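Local coordinates for protein fructose-bisphosphate aldolase (Thermus caldophilus, PDB 2FJK) that is a class II fructose-bisphosphate aldolase of the TIM-barrel clan, four chains to the assembly, and holds 1,3-dihydroxyacetonephosphate in its pocket in this model, at residues V44-S49 with V73-H78; E266-N271 with R278-P283. All coordinates share one frame; numbering follows the deposited sequence.

Contact 1 (V44-S49 with V73-H78); sequences VILALS and VPVAVH
Ile45 has CG1 anti to the carbonyl carbon (chi1 -68°), which leaves CG2 anti to the backbone N, while His78 turns CG anti to its carbonyl carbon (chi1 -66°), and the two side chains cross obliquely on one face of the sheet. Ile45 CG2 sits 3.9 Å from the centroid of the His78 ring, over the face but offset toward the rim, a CH-pi contact. The ring's polar end is held by other parts of the chain: ND1 is hydrogen-bonded to Lys249 NZ. On the opposite face Val44 has CG1 in the crowded position between N and carbonyl carbon (chi1 70°), which lays it 3.5 Å from Val75 CG2. Leu46 crosses Val75 obliquely, its CG 4.1 Å from Val75 CG1, and helices 27-38 and 50-68 cover this aliphatic layer. Five backbone hydrogen bonds join the two segments, whose strands run parallel. Val44 N gives to Pro74 O, and Ala76 N reaches back to Val44 O at 3.0 Å. The shortest runs from Leu46 N to Ala76 O, 2.6 Å and nearly along the C=O axis. His78 N to Leu46 O follows, and Leu48 N to His78 O at 3.0 Å carries the pairing past Ala47, whose side chain lies about 6 Å from the bound 1,3-dihydroxyacetonephosphate. Strand 44-47, helix 50-68 and strand 75-78 thus form a beta-alpha-beta crossover, the building unit of the TIM barrel.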
loop_
_atom_site.group_PDB
_atom_site.type_symbol
_atom_site.label_atom_id
_atom_site.label_comp_id
_atom_site.label_asym_id
_atom_site.label_seq_id
_atom_site.Cartn_x
_atom_site.Cartn_y
_atom_site.Cartn_z
ATOM N N VAL A 44 0.265 -19.279 -9.292
ATOM C CA VAL A 44 0.444 -18.584 -10.563
ATOM C C VAL A 44 1.572 -17.564 -10.494
ATOM O O VAL A 44 1.934 -17.089 -9.418
ATOM C CB VAL A 44 -0.862 -17.854 -10.992
ATOM C CG1 VAL A 44 -1.133 -16.674 -10.073
ATOM C CG2 VAL A 44 -0.761 -17.390 -12.449
ATOM N N ILE A 45 2.128 -17.244 -11.657
ATOM C CA ILE A 45 3.206 -16.275 -11.767
ATOM C C ILE A 45 2.782 -15.137 -12.685
ATOM O O ILE A 45 2.339 -15.370 -13.810
ATOM C CB ILE A 45 4.484 -16.915 -12.356
ATOM C CG1 ILE A 45 5.067 -17.925 -11.363
ATOM C CG2 ILE A 45 5.522 -15.842 -12.658
ATOM C CD1 ILE A 45 6.281 -18.670 -11.889
ATOM N N LEU A 46 2.894 -13.908 -12.196
ATOM C CA LEU A 46 2.568 -12.744 -13.011
ATOM C C LEU A 46 3.888 -12.287 -13.645
ATOM O O LEU A 46 4.825 -11.885 -12.950
ATOM C CB LEU A 46 1.953 -11.639 -12.147
ATOM C CG LEU A 46 0.577 -11.993 -11.575
ATOM C CD1 LEU A 46 -0.022 -10.808 -10.846
ATOM C CD2 LEU A 46 -0.331 -12.389 -12.711
ATOM N N ALA A 47 3.968 -12.384 -14.968
ATOM C CA ALA A 47 5.178 -12.007 -15.689
ATOM C C ALA A 47 5.062 -10.644 -16.346
ATOM O O ALA A 47 4.066 -10.332 -16.999
ATOM C CB ALA A 47 5.513 -13.072 -16.751
ATOM N N LEU A 48 6.083 -9.825 -16.155
ATOM C CA LEU A 48 6.097 -8.515 -16.759
ATOM C C LEU A 48 7.401 -8.281 -17.507
ATOM O O LEU A 48 8.460 -8.198 -16.905
ATOM C CB LEU A 48 5.923 -7.425 -15.707
ATOM C CG LEU A 48 4.527 -7.183 -15.142
ATOM C CD1 LEU A 48 4.156 -8.300 -14.163
ATOM C CD2 LEU A 48 4.517 -5.829 -14.448
ATOM N N SER A 49 7.314 -8.153 -18.824
ATOM C CA SER A 49 8.501 -7.900 -19.630
ATOM C C SER A 49 8.939 -6.475 -19.330
ATOM O O SER A 49 8.317 -5.771 -18.520
ATOM C CB SER A 49 8.156 -8.011 -21.111
ATOM O OG SER A 49 7.283 -6.946 -21.482
ATOM N N VAL A 73 -4.164 -17.567 -3.344
ATOM C CA VAL A 73 -3.357 -18.660 -3.882
ATOM C C VAL A 73 -1.935 -18.131 -3.970
ATOM O O VAL A 73 -1.729 -16.924 -3.902
ATOM C CB VAL A 73 -3.814 -19.099 -5.305
ATOM C CG1 VAL A 73 -5.283 -19.493 -5.286
ATOM C CG2 VAL A 73 -3.577 -17.976 -6.309
ATOM N N PRO A 74 -0.935 -19.019 -4.100
ATOM C CA PRO A 74 0.447 -18.529 -4.189
ATOM C C PRO A 74 0.650 -17.770 -5.491
ATOM O O PRO A 74 0.329 -18.282 -6.561
ATOM C CB PRO A 74 1.283 -19.811 -4.151
ATOM C CG PRO A 74 0.378 -20.802 -3.430
ATOM C CD PRO A 74 -0.969 -20.489 -4.027
ATOM N N VAL A 75 1.172 -16.554 -5.397
ATOM C CA VAL A 75 1.420 -15.735 -6.576
ATOM C C VAL A 75 2.822 -15.141 -6.558
ATOM O O VAL A 75 3.246 -14.562 -5.557
ATOM C CB VAL A 75 0.419 -14.560 -6.686
ATOM C CG1 VAL A 75 0.831 -13.633 -7.827
ATOM C CG2 VAL A 75 -0.994 -15.087 -6.914
ATOM N N ALA A 76 3.534 -15.284 -7.673
ATOM C CA ALA A 76 4.879 -14.730 -7.807
ATOM C C ALA A 76 4.842 -13.670 -8.902
ATOM O O ALA A 76 4.109 -13.807 -9.882
ATOM C CB ALA A 76 5.878 -15.825 -8.180
ATOM N N VAL A 77 5.627 -12.613 -8.723
ATOM C CA VAL A 77 5.718 -11.535 -9.700
ATOM C C VAL A 77 7.155 -11.540 -10.261
ATOM O O VAL A 77 8.096 -11.153 -9.566
ATOM C CB VAL A 77 5.391 -10.185 -9.029
ATOM C CG1 VAL A 77 5.536 -9.045 -10.027
ATOM C CG2 VAL A 77 3.959 -10.230 -8.455
ATOM N N HIS A 78 7.309 -12.003 -11.508
ATOM C CA HIS A 78 8.621 -12.108 -12.168
ATOM C C HIS A 78 8.882 -11.096 -13.283
ATOM O O HIS A 78 7.967 -10.715 -14.010
ATOM C CB HIS A 78 8.811 -13.505 -12.770
ATOM C CG HIS A 78 8.889 -14.606 -11.761
ATOM N ND1 HIS A 78 9.605 -15.763 -11.982
ATOM C CD2 HIS A 78 8.330 -14.739 -10.534
ATOM C CE1 HIS A 78 9.489 -16.559 -10.934
ATOM N NE2 HIS A 78 8.721 -15.961 -10.040
#

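Contact 2 (E266-N271 with R278-P283); sequences ETLGKN and RKYLGP
A helical hairpin brings the last turn of helix 254-270 against the first turns of helix 277-299; the axes of residues 266-270 and 278-283 run at 144° and approach to 9.4 Å. Thr267 and Tyr280 face each other at the centre. Thr267 places OG1 beside its backbone N (chi1 -59°), so that CG2 lies anti to that N, and this methyl lies 3.7 Å from Tyr280 CB and 3.4 Å from Lys279 O. Thr267 OG1 hydrogen-bonds to Leu263 O in its own helix, and Pro283 crosses Thr267 at about a right angle, its CG 3.8 Å from Thr267 OG1. Tyr280 takes the crowded first torsion, CG between N and carbonyl carbon (chi1 51°), so that one face of the ring is turned to Leu268, whose CG lies over it toward the rim. Leu268 CD2 approaches Tyr280 CD2 to 3.4 Å. In this class II aldolase the hairpin is also part of a subunit interface: Tyr280 OH is hydrogen-bonded to Thr261 OG1 of the second subunit, whose Phe260 packs on the same tyrosine. Where helix 254-270 ends, Asn271 folds its side chain back, and ND2 donates to Thr267 O at 3.0 Å, in the carbonyl plane on a lone pair. The same oxygen accepts the backbone N of Asn271, so two donors from one residue grip a single carbonyl.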
loop_
_atom_site.group_PDB
_atom_site.type_symbol
_atom_site.label_atom_id
_atom_site.label_comp_id
_atom_site.label_asym_id
_atom_site.label_seq_id
_atom_site.Cartn_x
_atom_site.Cartn_y
_atom_site.Cartn_z
ATOM N N GLU A 266 -13.775 -8.546 -32.873
ATOM C CA GLU A 266 -15.130 -8.990 -33.156
ATOM C C GLU A 266 -16.222 -8.164 -32.473
ATOM O O GLU A 266 -17.271 -7.935 -33.072
ATOM C CB GLU A 266 -15.304 -10.491 -32.845
ATOM C CG GLU A 266 -15.307 -10.905 -31.392
ATOM C CD GLU A 266 -15.878 -12.320 -31.194
ATOM O OE1 GLU A 266 -15.464 -13.249 -31.925
ATOM O OE2 GLU A 266 -16.738 -12.499 -30.304
ATOM N N THR A 267 -15.988 -7.711 -31.239
ATOM C CA THR A 267 -16.989 -6.904 -30.537
ATOM C C THR A 267 -17.172 -5.577 -31.264
ATOM O O THR A 267 -18.298 -5.136 -31.494
ATOM C CB THR A 267 -16.574 -6.595 -29.078
ATOM O OG1 THR A 267 -16.387 -7.816 -28.352
ATOM C CG2 THR A 267 -17.649 -5.784 -28.387
ATOM N N LEU A 268 -16.056 -4.943 -31.632
ATOM C CA LEU A 268 -16.104 -3.665 -32.334
ATOM C C LEU A 268 -16.598 -3.853 -33.765
ATOM O O LEU A 268 -17.226 -2.960 -34.336
ATOM C CB LEU A 268 -14.722 -3.004 -32.331
ATOM C CG LEU A 268 -14.246 -2.422 -30.991
ATOM C CD1 LEU A 268 -12.801 -1.972 -31.140
ATOM C CD2 LEU A 268 -15.129 -1.240 -30.565
ATOM N N GLY A 269 -16.311 -5.018 -34.346
ATOM C CA GLY A 269 -16.770 -5.296 -35.699
ATOM C C GLY A 269 -18.275 -5.531 -35.715
ATOM O O GLY A 269 -18.979 -5.076 -36.609
ATOM N N LYS A 270 -18.772 -6.232 -34.707
ATOM C CA LYS A 270 -20.203 -6.528 -34.595
ATOM C C LYS A 270 -21.062 -5.352 -34.128
ATOM O O LYS A 270 -22.260 -5.306 -34.403
ATOM C CB LYS A 270 -20.435 -7.658 -33.599
ATOM C CG LYS A 270 -19.884 -9.013 -33.973
ATOM C CD LYS A 270 -20.159 -9.963 -32.811
ATOM C CE LYS A 270 -19.953 -11.419 -33.171
ATOM N NZ LYS A 270 -20.365 -12.289 -32.029
ATOM N N ASN A 271 -20.462 -4.423 -33.393
ATOM C CA ASN A 271 -21.214 -3.296 -32.860
ATOM C C ASN A 271 -20.514 -1.978 -33.099
ATOM O O ASN A 271 -19.915 -1.405 -32.195
ATOM C CB ASN A 271 -21.426 -3.496 -31.364
ATOM C CG ASN A 271 -21.986 -4.861 -31.040
ATOM O OD1 ASN A 271 -23.201 -5.051 -30.998
ATOM N ND2 ASN A 271 -21.100 -5.827 -30.830
ATOM N N ARG A 278 -15.328 -0.883 -21.673
ATOM C CA ARG A 278 -15.576 -2.157 -21.022
ATOM C C ARG A 278 -16.416 -3.129 -21.852
ATOM O O ARG A 278 -16.325 -4.332 -21.660
ATOM C CB ARG A 278 -16.194 -1.917 -19.638
ATOM C CG ARG A 278 -17.338 -0.965 -19.648
ATOM C CD ARG A 278 -17.471 -0.190 -18.342
ATOM N NE ARG A 278 -18.527 0.807 -18.485
ATOM C CZ ARG A 278 -19.000 1.568 -17.504
ATOM N NH1 ARG A 278 -18.522 1.459 -16.275
ATOM N NH2 ARG A 278 -19.946 2.456 -17.767
ATOM N N LYS A 279 -17.206 -2.612 -22.788
ATOM C CA LYS A 279 -18.028 -3.475 -23.631
ATOM C C LYS A 279 -17.153 -4.346 -24.538
ATOM O O LYS A 279 -17.578 -5.420 -24.962
ATOM C CB LYS A 279 -18.999 -2.653 -24.488
ATOM C CG LYS A 279 -20.067 -1.882 -23.698
ATOM C CD LYS A 279 -21.006 -2.818 -22.947
ATOM C CE LYS A 279 -22.005 -2.030 -22.116
ATOM N NZ LYS A 279 -22.710 -2.882 -21.116
ATOM N N TYR A 280 -15.948 -3.881 -24.862
ATOM C CA TYR A 280 -15.073 -4.703 -25.686
ATOM C C TYR A 280 -13.851 -5.214 -24.933
ATOM O O TYR A 280 -13.305 -6.265 -25.278
ATOM C CB TYR A 280 -14.681 -3.993 -27.002
ATOM C CG TYR A 280 -14.129 -2.577 -26.922
ATOM C CD1 TYR A 280 -12.777 -2.344 -26.689
ATOM C CD2 TYR A 280 -14.960 -1.475 -27.131
ATOM C CE1 TYR A 280 -12.254 -1.040 -26.669
ATOM C CE2 TYR A 280 -14.456 -0.174 -27.108
ATOM C CZ TYR A 280 -13.101 0.039 -26.877
ATOM O OH TYR A 280 -12.603 1.328 -26.842
ATOM N N LEU A 281 -13.431 -4.501 -23.890
ATOM C CA LEU A 281 -12.283 -4.952 -23.098
ATOM C C LEU A 281 -12.760 -5.998 -22.089
ATOM O O LEU A 281 -11.991 -6.852 -21.655
ATOM C CB LEU A 281 -11.638 -3.786 -22.348
ATOM C CG LEU A 281 -11.057 -2.659 -23.194
ATOM C CD1 LEU A 281 -10.514 -1.583 -22.264
ATOM C CD2 LEU A 281 -9.962 -3.194 -24.120
ATOM N N GLY A 282 -14.034 -5.903 -21.716
ATOM C CA GLY A 282 -14.609 -6.844 -20.769
ATOM C C GLY A 282 -14.664 -8.239 -21.366
ATOM O O GLY A 282 -14.159 -9.193 -20.780
ATOM N N PRO A 283 -15.282 -8.389 -22.538
ATOM C CA PRO A 283 -15.341 -9.724 -23.134
ATOM C C PRO A 283 -13.952 -10.193 -23.566
ATOM O O PRO A 283 -13.696 -11.392 -23.609
ATOM C CB PRO A 283 -16.333 -9.549 -24.291
ATOM C CG PRO A 283 -16.244 -8.099 -24.615
ATOM C CD PRO A 283 -16.131 -7.438 -23.278
#

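Contact 1 lies in the buried heart of the barrel, its centre about 9 Å from the centre of the chain, whereas the centre of contact 2 is about 27 Å from it and only partly buried. Their nearest atoms are about 16 Å apart, and they share no helix or strand. Backbone hydrogen bonding joins the strands of contact 1, with side chains sorted onto two faces; contact 2 is van der Waals packing between helices, partly apolar, and its hydrogen bonds stay within each segment or go to other parts of the assembly. The second subunit reaches both: its Arg278, from its own copy of 278-283, packs on Ser49, while contact 2 meets it through several residues.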